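Local coordinates for protein mosquitocidal toxin (Bacillus sphaericus, PDB 2CB4) that probably transfers ADP-ribose from NAD to target proteins through this catalytic domain, one part of a larger toxin active against mosquitoes, at residues 27-32 with 120-125; 57-62 with 181-186; 88-93 with 193-198; 92-97 with 154-159. The protein carries 1 engineered substitution. All blocks are in the same frame, centred on the assembly; numbering follows the deposited sequence.

Contact 1. Residues 27-32 with 120-125; sequences ASLTWL and PSIFVS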
loop_
_atom_site.group_PDB
_atom_site.type_symbol
_atom_site.label_atom_id
_atom_site.label_comp_id
_atom_site.label_asym_id
_atom_site.label_seq_id
_atom_site.Cartn_x
_atom_site.Cartn_y
_atom_site.Cartn_z
ATOM N N ALA A 27 -28.874 16.424 15.086
ATOM C CA ALA A 27 -27.909 15.534 14.461
ATOM C C ALA A 27 -26.694 16.114 13.779
ATOM O O ALA A 27 -26.779 17.009 12.910
ATOM C CB ALA A 27 -28.582 14.506 13.552
ATOM N N SER A 28 -25.573 15.521 14.149
ATOM C CA SER A 28 -24.269 15.801 13.584
ATOM C C SER A 28 -24.193 14.942 12.291
ATOM O O SER A 28 -23.729 15.413 11.263
ATOM C CB SER A 28 -23.180 15.356 14.561
ATOM O OG SER A 28 -21.992 15.927 14.131
ATOM N N LEU A 29 -24.685 13.693 12.351
ATOM C CA LEU A 29 -24.762 12.806 11.170
ATOM C C LEU A 29 -26.047 13.270 10.470
ATOM O O LEU A 29 -27.116 12.698 10.664
ATOM C CB LEU A 29 -24.915 11.339 11.620
ATOM C CG LEU A 29 -23.817 10.785 12.546
ATOM C CD1 LEU A 29 -23.971 9.271 12.749
ATOM C CD2 LEU A 29 -22.433 11.134 11.967
ATOM N N THR A 30 -25.941 14.369 9.735
ATOM C CA THR A 30 -27.081 15.021 9.081
ATOM C C THR A 30 -27.911 14.165 8.124
ATOM O O THR A 30 -29.091 14.422 7.919
ATOM C CB THR A 30 -26.651 16.319 8.383
ATOM O OG1 THR A 30 -25.620 16.015 7.436
ATOM C CG2 THR A 30 -26.120 17.329 9.409
ATOM N N TRP A 31 -27.292 13.152 7.549
ATOM C CA TRP A 31 -28.000 12.269 6.645
ATOM C C TRP A 31 -29.105 11.480 7.348
ATOM O O TRP A 31 -30.006 10.965 6.694
ATOM C CB TRP A 31 -27.030 11.336 5.924
ATOM C CG TRP A 31 -25.984 10.736 6.810
ATOM C CD1 TRP A 31 -24.717 11.225 7.048
ATOM C CD2 TRP A 31 -26.092 9.515 7.560
ATOM N NE1 TRP A 31 -24.049 10.375 7.901
ATOM C CE2 TRP A 31 -24.869 9.331 8.240
ATOM C CE3 TRP A 31 -27.116 8.574 7.736
ATOM C CZ2 TRP A 31 -24.629 8.244 9.056
ATOM C CZ3 TRP A 31 -26.883 7.494 8.572
ATOM C CH2 TRP A 31 -25.651 7.341 9.225
ATOM N N LEU A 32 -29.048 11.399 8.673
ATOM C CA LEU A 32 -30.071 10.683 9.439
ATOM C C LEU A 32 -31.372 11.473 9.472
ATOM O O LEU A 32 -32.445 10.895 9.583
ATOM C CB LEU A 32 -29.622 10.542 10.891
ATOM C CG LEU A 32 -28.728 9.378 11.282
ATOM C CD1 LEU A 32 -28.649 9.372 12.789
ATOM C CD2 LEU A 32 -29.312 8.069 10.750
ATOM N N PRO A 120 -20.228 0.793 20.844
ATOM C CA PRO A 120 -20.198 1.897 19.861
ATOM C C PRO A 120 -21.504 1.992 19.096
ATOM O O PRO A 120 -22.046 0.980 18.630
ATOM C CB PRO A 120 -19.070 1.503 18.895
ATOM C CG PRO A 120 -18.287 0.471 19.625
ATOM C CD PRO A 120 -19.182 -0.214 20.591
ATOM N N SER A 121 -21.997 3.217 18.933
ATOM C CA SER A 121 -23.253 3.401 18.240
ATOM C C SER A 121 -23.337 4.799 17.683
ATOM O O SER A 121 -22.393 5.579 17.795
ATOM C CB SER A 121 -24.397 3.173 19.230
ATOM O OG SER A 121 -24.468 4.224 20.171
ATOM N N ILE A 122 -24.479 5.110 17.080
ATOM C CA ILE A 122 -24.757 6.426 16.516
ATOM C C ILE A 122 -25.334 7.376 17.584
ATOM O O ILE A 122 -25.662 8.524 17.285
ATOM C CB ILE A 122 -25.790 6.326 15.361
ATOM C CG1 ILE A 122 -27.126 5.740 15.853
ATOM C CG2 ILE A 122 -25.234 5.534 14.178
ATOM C CD1 ILE A 122 -28.349 6.172 14.987
ATOM N N PHE A 123 -25.469 6.897 18.819
ATOM C CA PHE A 123 -26.032 7.713 19.897
ATOM C C PHE A 123 -25.012 8.507 20.716
ATOM O O PHE A 123 -23.908 8.037 21.023
ATOM C CB PHE A 123 -26.845 6.836 20.896
ATOM C CG PHE A 123 -27.847 5.923 20.235
ATOM C CD1 PHE A 123 -29.025 6.434 19.688
ATOM C CD2 PHE A 123 -27.611 4.542 20.152
ATOM C CE1 PHE A 123 -29.927 5.577 19.039
ATOM C CE2 PHE A 123 -28.505 3.692 19.515
ATOM C CZ PHE A 123 -29.666 4.211 18.957
ATOM N N VAL A 124 -25.433 9.701 21.148
ATOM C CA VAL A 124 -24.597 10.523 22.012
ATOM C C VAL A 124 -25.411 10.822 23.259
ATOM O O VAL A 124 -26.528 11.193 23.179
ATOM C CB VAL A 124 -24.131 11.854 21.291
ATOM C CG1 VAL A 124 -23.566 12.864 22.291
ATOM C CG2 VAL A 124 -23.139 11.532 20.236
ATOM N N SER A 125 -24.871 10.621 24.428
ATOM C CA SER A 125 -25.670 10.907 25.609
ATOM C C SER A 125 -25.478 12.284 26.188
ATOM O O SER A 125 -24.439 12.896 26.050
ATOM C CB SER A 125 -25.334 9.895 26.727
ATOM O OG SER A 125 -25.953 8.670 26.406
#
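I122 touches both L29 and L32, where the loop before helix 36-44 packs against the start of strand 123-131 of the mixed sheet in this ADP-ribosyltransferase domain. The contact itself is purely apolar. The two branches of I122 share the work: CD1 meets L32 CD1 at 3.9 Å, while CG2 lies more loosely beside L29 CD1 at 4.2 Å. Its CG1 sits between the backbone N and the carbonyl carbon (chi1 60°), which sends CD1 to L32 and leaves CG2 on the L29 side. No hydrogen bond joins the segments directly. G185 spans them instead, bonding to the backbone of S28, L29 and I122.

Each segment also has a polar turn of its own. L29 is the centre of an inverse gamma turn, closed by a weak bond from T30 N to S28 O. S121 makes an ST turn, its OG accepting from F123 N at 3.2 Å with an N-H...O angle of 159°. Further on, S125 OG bonds to Y114 and to Q180, the engineered glutamine, and T30 packs on T117 of the second subunit.

Rings of the same segments lie beside L29 and I122. L29 CB lies toward the rim of one face of W31, 3.7 Å above its plane, and I122 CG1 stands over the centre of the F123 ring, 4.1 Å above it.

Contact 2. Residues 57-62 with 181-186; sequences HMREQT and ITFPGG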
loop_
_atom_site.group_PDB
_atom_site.type_symbol
_atom_site.label_atom_id
_atom_site.label_comp_id
_atom_site.label_asym_id
_atom_site.label_seq_id
_atom_site.Cartn_x
_atom_site.Cartn_y
_atom_site.Cartn_z
ATOM N N HIS A 57 -40.197 7.639 24.000
ATOM C CA HIS A 57 -40.768 8.913 24.321
ATOM C C HIS A 57 -39.739 10.020 24.020
ATOM O O HIS A 57 -38.699 10.111 24.679
ATOM C CB HIS A 57 -41.222 8.951 25.775
ATOM C CG HIS A 57 -41.935 10.212 26.138
ATOM N ND1 HIS A 57 -41.269 11.376 26.483
ATOM C CD2 HIS A 57 -43.255 10.517 26.174
ATOM C CE1 HIS A 57 -42.142 12.336 26.736
ATOM N NE2 HIS A 57 -43.356 11.841 26.545
HETATM N N MSE A 58 -40.036 10.830 22.998
HETATM C CA MSE A 58 -39.199 11.947 22.577
HETATM C C MSE A 58 -39.417 13.145 23.499
HETATM O O MSE A 58 -40.518 13.368 23.946
HETATM C CB MSE A 58 -39.633 12.320 21.173
HETATM C CG MSE A 58 -39.487 11.226 20.119
HETATM SE SE MSE A 58 -38.039 9.998 20.412
HETATM C CE MSE A 58 -38.387 8.778 19.048
ATOM N N ARG A 59 -38.371 13.909 23.818
ATOM C CA ARG A 59 -38.559 15.060 24.698
ATOM C C ARG A 59 -39.522 16.029 24.044
ATOM O O ARG A 59 -39.512 16.236 22.821
ATOM C CB ARG A 59 -37.282 15.849 24.853
ATOM C CG ARG A 59 -36.349 15.470 25.913
ATOM C CD ARG A 59 -35.033 16.007 25.408
ATOM N NE ARG A 59 -34.629 17.160 26.166
ATOM C CZ ARG A 59 -34.018 18.211 25.659
ATOM N NH1 ARG A 59 -33.750 18.289 24.357
ATOM N NH2 ARG A 59 -33.686 19.202 26.471
ATOM N N GLU A 60 -40.212 16.734 24.918
ATOM C CA GLU A 60 -41.193 17.725 24.481
ATOM C C GLU A 60 -40.816 19.167 24.791
ATOM O O GLU A 60 -40.148 19.470 25.781
ATOM C CB GLU A 60 -42.616 17.371 25.054
ATOM C CG GLU A 60 -43.365 16.221 24.301
ATOM C CD GLU A 60 -44.308 15.472 25.217
ATOM O OE1 GLU A 60 -44.761 16.068 26.228
ATOM O OE2 GLU A 60 -44.576 14.276 24.947
ATOM N N GLN A 61 -41.255 20.057 23.920
ATOM C CA GLN A 61 -41.011 21.487 24.105
ATOM C C GLN A 61 -39.536 21.819 24.054
ATOM O O GLN A 61 -39.059 22.679 24.793
ATOM C CB GLN A 61 -41.597 21.958 25.430
ATOM C CG GLN A 61 -43.130 21.919 25.422
ATOM C CD GLN A 61 -43.709 21.874 26.812
ATOM O OE1 GLN A 61 -43.025 21.457 27.743
ATOM N NE2 GLN A 61 -44.937 22.297 26.933
ATOM N N THR A 62 -38.818 21.119 23.191
ATOM C CA THR A 62 -37.401 21.389 23.071
ATOM C C THR A 62 -37.290 22.583 22.137
ATOM O O THR A 62 -36.276 23.281 22.110
ATOM C CB THR A 62 -36.587 20.166 22.611
ATOM O OG1 THR A 62 -36.915 19.805 21.254
ATOM C CG2 THR A 62 -36.782 19.034 23.551
ATOM N N ILE A 181 -30.764 11.942 28.249
ATOM C CA ILE A 181 -31.487 12.327 27.070
ATOM C C ILE A 181 -30.491 11.939 25.967
ATOM O O ILE A 181 -29.372 12.414 25.980
ATOM C CB ILE A 181 -31.808 13.818 27.063
ATOM C CG1 ILE A 181 -32.387 14.258 28.408
ATOM C CG2 ILE A 181 -32.552 14.158 25.767
ATOM C CD1 ILE A 181 -33.814 13.463 28.839
ATOM N N THR A 182 -30.864 10.995 25.102
ATOM C CA THR A 182 -29.985 10.471 24.054
ATOM C C THR A 182 -30.262 11.098 22.694
ATOM O O THR A 182 -31.443 11.349 22.361
ATOM C CB THR A 182 -30.162 8.937 23.935
ATOM O OG1 THR A 182 -29.855 8.326 25.190
ATOM C CG2 THR A 182 -29.289 8.342 22.852
ATOM N N PHE A 183 -29.174 11.345 21.922
ATOM C CA PHE A 183 -29.268 11.962 20.607
ATOM C C PHE A 183 -28.737 11.075 19.515
ATOM O O PHE A 183 -27.534 10.938 19.352
ATOM C CB PHE A 183 -28.564 13.319 20.588
ATOM C CG PHE A 183 -29.229 14.353 21.454
ATOM C CD1 PHE A 183 -30.059 15.336 20.896
ATOM C CD2 PHE A 183 -29.058 14.328 22.828
ATOM C CE1 PHE A 183 -30.692 16.269 21.702
ATOM C CE2 PHE A 183 -29.685 15.270 23.649
ATOM C CZ PHE A 183 -30.518 16.235 23.089
ATOM N N PRO A 184 -29.644 10.480 18.739
ATOM C CA PRO A 184 -29.221 9.624 17.628
ATOM C C PRO A 184 -28.609 10.575 16.592
ATOM O O PRO A 184 -29.241 11.570 16.203
ATOM C CB PRO A 184 -30.561 9.013 17.115
ATOM C CG PRO A 184 -31.540 9.197 18.226
ATOM C CD PRO A 184 -31.125 10.505 18.883
ATOM N N GLY A 185 -27.364 10.313 16.195
ATOM C CA GLY A 185 -26.679 11.173 15.232
ATOM C C GLY A 185 -25.848 12.293 15.888
ATOM O O GLY A 185 -25.179 13.059 15.194
ATOM N N GLY A 186 -25.903 12.407 17.212
ATOM C CA GLY A 186 -25.127 13.421 17.908
ATOM C C GLY A 186 -25.761 14.807 17.946
ATOM O O GLY A 186 -26.953 14.975 17.671
#
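R59 NH1 is gripped by two backbone oxygens, those of G160 and A158, and the same nitrogen lies 4.0 Å from F183 CZ across the contact. The guanidinium and the F183 ring are turned 65° apart, so they meet obliquely and do not stack. Behind the charged end, the aliphatic stem of R59 crosses the I181 side chain at about a right angle. R59 CG comes within 4.0 Å of I181 CG2; the still shorter approach of CD to that methyl is doubtful in the model. A bend at chi3 (108°) turns the guanidinium away from the line of the stem and toward G160. T62 packs its CG2 over one face of the guanidinium, and its OG1 bonds to G160 N, so R59 and T62 together hold the chain at A158 and G160. Strand 180-184 runs into a type II beta turn, closed by G186 N to F183 O at 3.1 Å. L78 of strand 78-82, which like 180-184 pairs with strand 123-131, touches R59, I181 and F183. The chemistry is thus divided: carbonyl dipoles hold the cationic end and probably stabilise its charge, while toward the strand R59 meets only carbon atoms, with no hydrogen bond.

Contact 3. Residues 88-93 with 193-198; sequences DIFLNG and RSTYEY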
loop_
_atom_site.group_PDB
_atom_site.type_symbol
_atom_site.label_atom_id
_atom_site.label_comp_id
_atom_site.label_asym_id
_atom_site.label_seq_id
_atom_site.Cartn_x
_atom_site.Cartn_y
_atom_site.Cartn_z
ATOM N N ASP A 88 -11.928 21.243 19.953
ATOM C CA ASP A 88 -12.488 20.086 19.273
ATOM C C ASP A 88 -14.069 20.232 19.262
ATOM O O ASP A 88 -14.675 20.412 18.225
ATOM C CB ASP A 88 -12.063 18.799 20.007
ATOM C CG ASP A 88 -12.587 17.535 19.328
ATOM O OD1 ASP A 88 -13.339 17.650 18.333
ATOM O OD2 ASP A 88 -12.235 16.429 19.752
ATOM N N ILE A 89 -14.686 20.186 20.444
ATOM C CA ILE A 89 -16.136 20.249 20.616
ATOM C C ILE A 89 -16.898 21.453 20.049
ATOM O O ILE A 89 -17.942 21.267 19.393
ATOM C CB ILE A 89 -16.557 19.940 22.094
ATOM C CG1 ILE A 89 -15.907 18.615 22.586
ATOM C CG2 ILE A 89 -18.109 19.944 22.238
ATOM C CD1 ILE A 89 -16.168 17.404 21.660
ATOM N N PHE A 90 -16.397 22.670 20.280
ATOM C CA PHE A 90 -17.075 23.874 19.761
ATOM C C PHE A 90 -16.904 23.976 18.248
ATOM O O PHE A 90 -17.579 24.762 17.586
ATOM C CB PHE A 90 -16.565 25.169 20.410
ATOM C CG PHE A 90 -17.055 25.395 21.816
ATOM C CD1 PHE A 90 -17.963 24.548 22.399
ATOM C CD2 PHE A 90 -16.573 26.464 22.570
ATOM C CE1 PHE A 90 -18.387 24.753 23.706
ATOM C CE2 PHE A 90 -17.005 26.655 23.880
ATOM C CZ PHE A 90 -17.916 25.809 24.435
ATOM N N LEU A 91 -15.985 23.190 17.702
ATOM C CA LEU A 91 -15.762 23.203 16.268
ATOM C C LEU A 91 -16.565 22.094 15.574
ATOM O O LEU A 91 -17.175 22.316 14.546
ATOM C CB LEU A 91 -14.278 23.009 15.972
ATOM C CG LEU A 91 -13.921 22.880 14.475
ATOM C CD1 LEU A 91 -14.178 24.181 13.711
ATOM C CD2 LEU A 91 -12.478 22.424 14.249
ATOM N N ASN A 92 -16.544 20.899 16.154
ATOM C CA ASN A 92 -17.179 19.725 15.569
ATOM C C ASN A 92 -18.490 19.243 16.183
ATOM O O ASN A 92 -19.170 18.439 15.581
ATOM C CB ASN A 92 -16.180 18.540 15.677
ATOM C CG ASN A 92 -14.915 18.779 14.910
ATOM O OD1 ASN A 92 -14.945 19.022 13.711
ATOM N ND2 ASN A 92 -13.792 18.748 15.603
ATOM N N GLY A 93 -18.787 19.683 17.402
ATOM C CA GLY A 93 -19.958 19.256 18.135
ATOM C C GLY A 93 -19.680 17.872 18.721
ATOM O O GLY A 93 -18.526 17.438 18.850
ATOM N N ARG A 193 -23.778 25.744 24.290
ATOM C CA ARG A 193 -23.629 27.117 24.718
ATOM C C ARG A 193 -22.336 27.472 25.425
ATOM O O ARG A 193 -21.793 28.556 25.246
ATOM C CB ARG A 193 -24.825 27.547 25.599
ATOM C CG ARG A 193 -24.751 29.070 25.900
ATOM C CD ARG A 193 -26.064 29.622 26.369
ATOM N NE ARG A 193 -26.304 29.258 27.755
ATOM C CZ ARG A 193 -27.370 29.619 28.453
ATOM N NH1 ARG A 193 -28.291 30.372 27.898
ATOM N NH2 ARG A 193 -27.510 29.229 29.712
ATOM N N SER A 194 -21.873 26.579 26.286
ATOM C CA SER A 194 -20.674 26.862 27.047
ATOM C C SER A 194 -20.107 25.578 27.615
ATOM O O SER A 194 -20.665 24.497 27.448
ATOM C CB SER A 194 -21.054 27.796 28.221
ATOM O OG SER A 194 -21.935 27.143 29.159
ATOM N N THR A 195 -19.015 25.714 28.343
ATOM C CA THR A 195 -18.443 24.572 29.038
ATOM C C THR A 195 -17.613 25.045 30.219
ATOM O O THR A 195 -17.052 26.138 30.201
ATOM C CB THR A 195 -17.630 23.601 28.112
ATOM O OG1 THR A 195 -17.413 22.366 28.811
ATOM C CG2 THR A 195 -16.271 24.192 27.719
ATOM N N TYR A 196 -17.561 24.227 31.256
ATOM C CA TYR A 196 -16.728 24.500 32.412
ATOM C C TYR A 196 -15.500 23.625 32.212
ATOM O O TYR A 196 -15.631 22.428 31.952
ATOM C CB TYR A 196 -17.356 23.967 33.693
ATOM C CG TYR A 196 -18.476 24.780 34.224
ATOM C CD1 TYR A 196 -18.677 26.083 33.801
ATOM C CD2 TYR A 196 -19.345 24.248 35.153
ATOM C CE1 TYR A 196 -19.734 26.838 34.285
ATOM C CE2 TYR A 196 -20.382 24.998 35.670
ATOM C CZ TYR A 196 -20.576 26.293 35.231
ATOM O OH TYR A 196 -21.627 27.015 35.734
ATOM N N GLU A 197 -14.320 24.202 32.392
ATOM C CA GLU A 197 -13.086 23.433 32.328
ATOM C C GLU A 197 -12.659 23.181 33.777
ATOM O O GLU A 197 -12.375 24.114 34.524
ATOM C CB GLU A 197 -11.993 24.215 31.606
ATOM C CG GLU A 197 -10.664 23.518 31.615
ATOM C CD GLU A 197 -9.645 24.192 30.724
ATOM O OE1 GLU A 197 -10.004 25.106 29.953
ATOM O OE2 GLU A 197 -8.473 23.802 30.798
ATOM N N TYR A 198 -12.610 21.910 34.176
ATOM C CA TYR A 198 -12.187 21.542 35.549
ATOM C C TYR A 198 -10.807 20.923 35.509
ATOM O O TYR A 198 -10.516 20.122 34.616
ATOM C CB TYR A 198 -13.097 20.440 36.118
ATOM C CG TYR A 198 -14.519 20.854 36.418
ATOM C CD1 TYR A 198 -14.853 21.385 37.654
ATOM C CD2 TYR A 198 -15.548 20.660 35.484
ATOM C CE1 TYR A 198 -16.174 21.765 37.957
ATOM C CE2 TYR A 198 -16.880 21.014 35.789
ATOM C CZ TYR A 198 -17.182 21.556 37.031
ATOM O OH TYR A 198 -18.485 21.915 37.363
#
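F90 and T195 are brought together by two first torsions. In F90, CG stands opposite the carbonyl carbon (chi1 -75°), which carries the ring end-on toward strand 192-199 although the bond to CB does not itself aim at the strand. In T195, OG1 is anti to the backbone N (chi1 -165°), which puts the CG2 methyl between the backbone N and the carbonyl carbon, near F90 CZ. The far tip of the phenyl does all the touching. F90 CZ lies 3.9 Å from S194 C, which sits at the ring edge near its plane, and 4.0 Å from T195 CG2, which is approached obliquely. The ring thus presses on the backbone as well as on a methyl.

S194 points the other way, its OG bonding to E155 on the adjacent strand. The F90 ring is held by an edge-to-face pair with W232 and by packing on I192 and W207.

Behind F90 the helix ends. D88 O accepts from both L91 N, at 3.1 Å, and N92 N, at 2.8 Å. The last turn closes with G93 N to I89 O at 2.7 Å, and G93 then leaves with positive phi. N92 ND2 bonds to D88 OD1 at 3.0 Å on the anti side of the carboxylate, tilted 26° from its plane, tying the two polar side chains one turn apart. L91 packs on F257 of the second subunit. This is helix-on-sheet packing, the end of helix 86-92 laid on strand 192-199 through F90, with I89 beside it on I192, within the ADP-ribosyltransferase fold.

Contact 4. Residues 92-97 with 154-159; sequences NGFIPR and YEIFAP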
loop_
_atom_site.group_PDB
_atom_site.type_symbol
_atom_site.label_atom_id
_atom_site.label_comp_id
_atom_site.label_asym_id
_atom_site.label_seq_id
_atom_site.Cartn_x
_atom_site.Cartn_y
_atom_site.Cartn_z
ATOM N N ASN A 92 -16.544 20.899 16.154
ATOM C CA ASN A 92 -17.179 19.725 15.569
ATOM C C ASN A 92 -18.490 19.243 16.183
ATOM O O ASN A 92 -19.170 18.439 15.581
ATOM C CB ASN A 92 -16.180 18.540 15.677
ATOM C CG ASN A 92 -14.915 18.779 14.910
ATOM O OD1 ASN A 92 -14.945 19.022 13.711
ATOM N ND2 ASN A 92 -13.792 18.748 15.603
ATOM N N GLY A 93 -18.787 19.683 17.402
ATOM C CA GLY A 93 -19.958 19.256 18.135
ATOM C C GLY A 93 -19.680 17.872 18.721
ATOM O O GLY A 93 -18.526 17.438 18.850
ATOM N N PHE A 94 -20.741 17.162 19.058
ATOM C CA PHE A 94 -20.595 15.803 19.568
ATOM C C PHE A 94 -20.971 14.833 18.467
ATOM O O PHE A 94 -22.149 14.639 18.171
ATOM C CB PHE A 94 -21.458 15.593 20.795
ATOM C CG PHE A 94 -20.996 16.386 21.983
ATOM C CD1 PHE A 94 -19.757 16.110 22.582
ATOM C CD2 PHE A 94 -21.778 17.430 22.492
ATOM C CE1 PHE A 94 -19.324 16.849 23.692
ATOM C CE2 PHE A 94 -21.342 18.179 23.589
ATOM C CZ PHE A 94 -20.111 17.880 24.194
ATOM N N ILE A 95 -19.948 14.261 17.845
ATOM C CA ILE A 95 -20.105 13.290 16.766
ATOM C C ILE A 95 -20.076 11.915 17.433
ATOM O O ILE A 95 -19.293 11.686 18.356
ATOM C CB ILE A 95 -18.947 13.446 15.729
ATOM C CG1 ILE A 95 -18.965 14.875 15.134
ATOM C CG2 ILE A 95 -19.035 12.380 14.615
ATOM C CD1 ILE A 95 -17.730 15.162 14.227
ATOM N N PRO A 96 -20.974 11.022 17.022
ATOM C CA PRO A 96 -21.049 9.697 17.653
ATOM C C PRO A 96 -19.843 8.803 17.339
ATOM O O PRO A 96 -19.113 9.041 16.376
ATOM C CB PRO A 96 -22.331 9.083 17.043
ATOM C CG PRO A 96 -23.027 10.173 16.378
ATOM C CD PRO A 96 -22.036 11.214 16.016
ATOM N N ARG A 97 -19.657 7.754 18.141
ATOM C CA ARG A 97 -18.567 6.816 17.901
ATOM C C ARG A 97 -18.684 6.099 16.556
ATOM O O ARG A 97 -17.670 5.786 15.954
ATOM C CB ARG A 97 -18.413 5.840 19.053
ATOM C CG ARG A 97 -17.945 6.556 20.298
ATOM C CD ARG A 97 -18.102 5.680 21.517
ATOM N NE ARG A 97 -17.150 4.589 21.490
ATOM C CZ ARG A 97 -17.288 3.461 22.176
ATOM N NH1 ARG A 97 -18.341 3.254 22.972
ATOM N NH2 ARG A 97 -16.362 2.539 22.082
ATOM N N TYR A 154 -20.008 20.287 29.417
ATOM C CA TYR A 154 -20.648 21.088 28.390
ATOM C C TYR A 154 -22.121 21.303 28.682
ATOM O O TYR A 154 -22.808 20.378 29.157
ATOM C CB TYR A 154 -20.469 20.430 26.995
ATOM C CG TYR A 154 -19.027 20.468 26.508
ATOM C CD1 TYR A 154 -18.565 21.541 25.745
ATOM C CD2 TYR A 154 -18.107 19.436 26.840
ATOM C CE1 TYR A 154 -17.246 21.607 25.308
ATOM C CE2 TYR A 154 -16.763 19.496 26.394
ATOM C CZ TYR A 154 -16.360 20.594 25.641
ATOM O OH TYR A 154 -15.083 20.695 25.216
ATOM N N GLU A 155 -22.587 22.521 28.362
ATOM C CA GLU A 155 -23.976 22.962 28.522
ATOM C C GLU A 155 -24.626 23.006 27.144
ATOM O O GLU A 155 -24.158 23.684 26.229
ATOM C CB GLU A 155 -24.034 24.344 29.178
ATOM C CG GLU A 155 -25.441 24.903 29.328
ATOM C CD GLU A 155 -25.422 26.377 29.651
ATOM O OE1 GLU A 155 -24.641 27.126 29.022
ATOM O OE2 GLU A 155 -26.140 26.786 30.582
ATOM N N ILE A 156 -25.712 22.263 27.011
ATOM C CA ILE A 156 -26.408 22.114 25.737
ATOM C C ILE A 156 -27.915 22.460 25.793
ATOM O O ILE A 156 -28.597 22.184 26.792
ATOM C CB ILE A 156 -26.276 20.595 25.324
ATOM C CG1 ILE A 156 -24.794 20.195 25.233
ATOM C CG2 ILE A 156 -27.075 20.259 24.056
ATOM C CD1 ILE A 156 -24.519 18.761 25.561
ATOM N N PHE A 157 -28.415 23.018 24.690
ATOM C CA PHE A 157 -29.850 23.330 24.475
ATOM C C PHE A 157 -30.030 22.940 23.026
ATOM O O PHE A 157 -29.549 23.607 22.139
ATOM C CB PHE A 157 -30.170 24.812 24.666
ATOM C CG PHE A 157 -30.031 25.279 26.103
ATOM C CD1 PHE A 157 -31.064 25.063 27.020
ATOM C CD2 PHE A 157 -28.860 25.907 26.540
ATOM C CE1 PHE A 157 -30.942 25.507 28.331
ATOM C CE2 PHE A 157 -28.738 26.344 27.843
ATOM C CZ PHE A 157 -29.792 26.146 28.744
ATOM N N ALA A 158 -30.674 21.807 22.803
ATOM C CA ALA A 158 -30.828 21.266 21.469
ATOM C C ALA A 158 -32.269 20.814 21.240
ATOM O O ALA A 158 -32.994 20.476 22.184
ATOM C CB ALA A 158 -29.861 20.012 21.330
ATOM N N PRO A 159 -32.648 20.726 19.981
ATOM C CA PRO A 159 -33.973 20.239 19.653
ATOM C C PRO A 159 -33.931 18.716 19.738
ATOM O O PRO A 159 -32.927 18.083 19.371
ATOM C CB PRO A 159 -34.128 20.637 18.157
ATOM C CG PRO A 159 -32.697 20.718 17.626
ATOM C CD PRO A 159 -31.953 21.302 18.792
#
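F94 drives its ring edge at the face of Y154 in a T-shaped pair, the planes 85° apart and the centroids separated by 5.3 Å. This is the tight part of the contact. F94 CZ sits 3.6 Å from Y154 CG and 3.7 Å from CD2, near the root of the tyrosine ring, with Y154 CB in the plane of the phenyl. The neighbouring CE2 meets I156 CD1 at 3.8 Å, so F94 lies against two residues of one strand, both of which direct their CB toward it. In both aromatics CG is anti to the carbonyl carbon (chi1 -68° for F94, -69° for Y154), which turns each ring toward the other segment. I192, I89 and R80 add to the packing round F94.

The loop soon leaves this core: I95 and R97 are partly exposed, and R97 turns to the carbonyl of N118. E155, between the two contact residues, points away from F94 to form salt bridges with R77 and R193. The Y154 hydroxyl bonds to R84 O. The polar ends of Y154 and E155 find partners elsewhere, and between the two segments the hold is by dispersion and, probably, ring-edge electrostatics, without a hydrogen bond.

The segments come in the order 27-32, 57-62, 88-93, 92-97, 120-125, 154-159, 181-186 and 193-198, so contacts 1, 2 and 3 interlock along the chain while contact 4 falls wholly within the span of contact 2. All four reach the same mixed sheet. Contacts 3 and 4, centres about 9 Å apart, share N92 and G93 and use the neighbouring strands 192-199 and 150-156. Contacts 1 and 2, about 11 Å apart, use the paired strands 123-131 and 180-184. Contacts 2 and 3 lie on opposite sides of the chain's centre, about 20 Å between centres. The N-terminal loops, helix 86-92 and the loop that follows it are thereby packed onto the sheet of the catalytic domain.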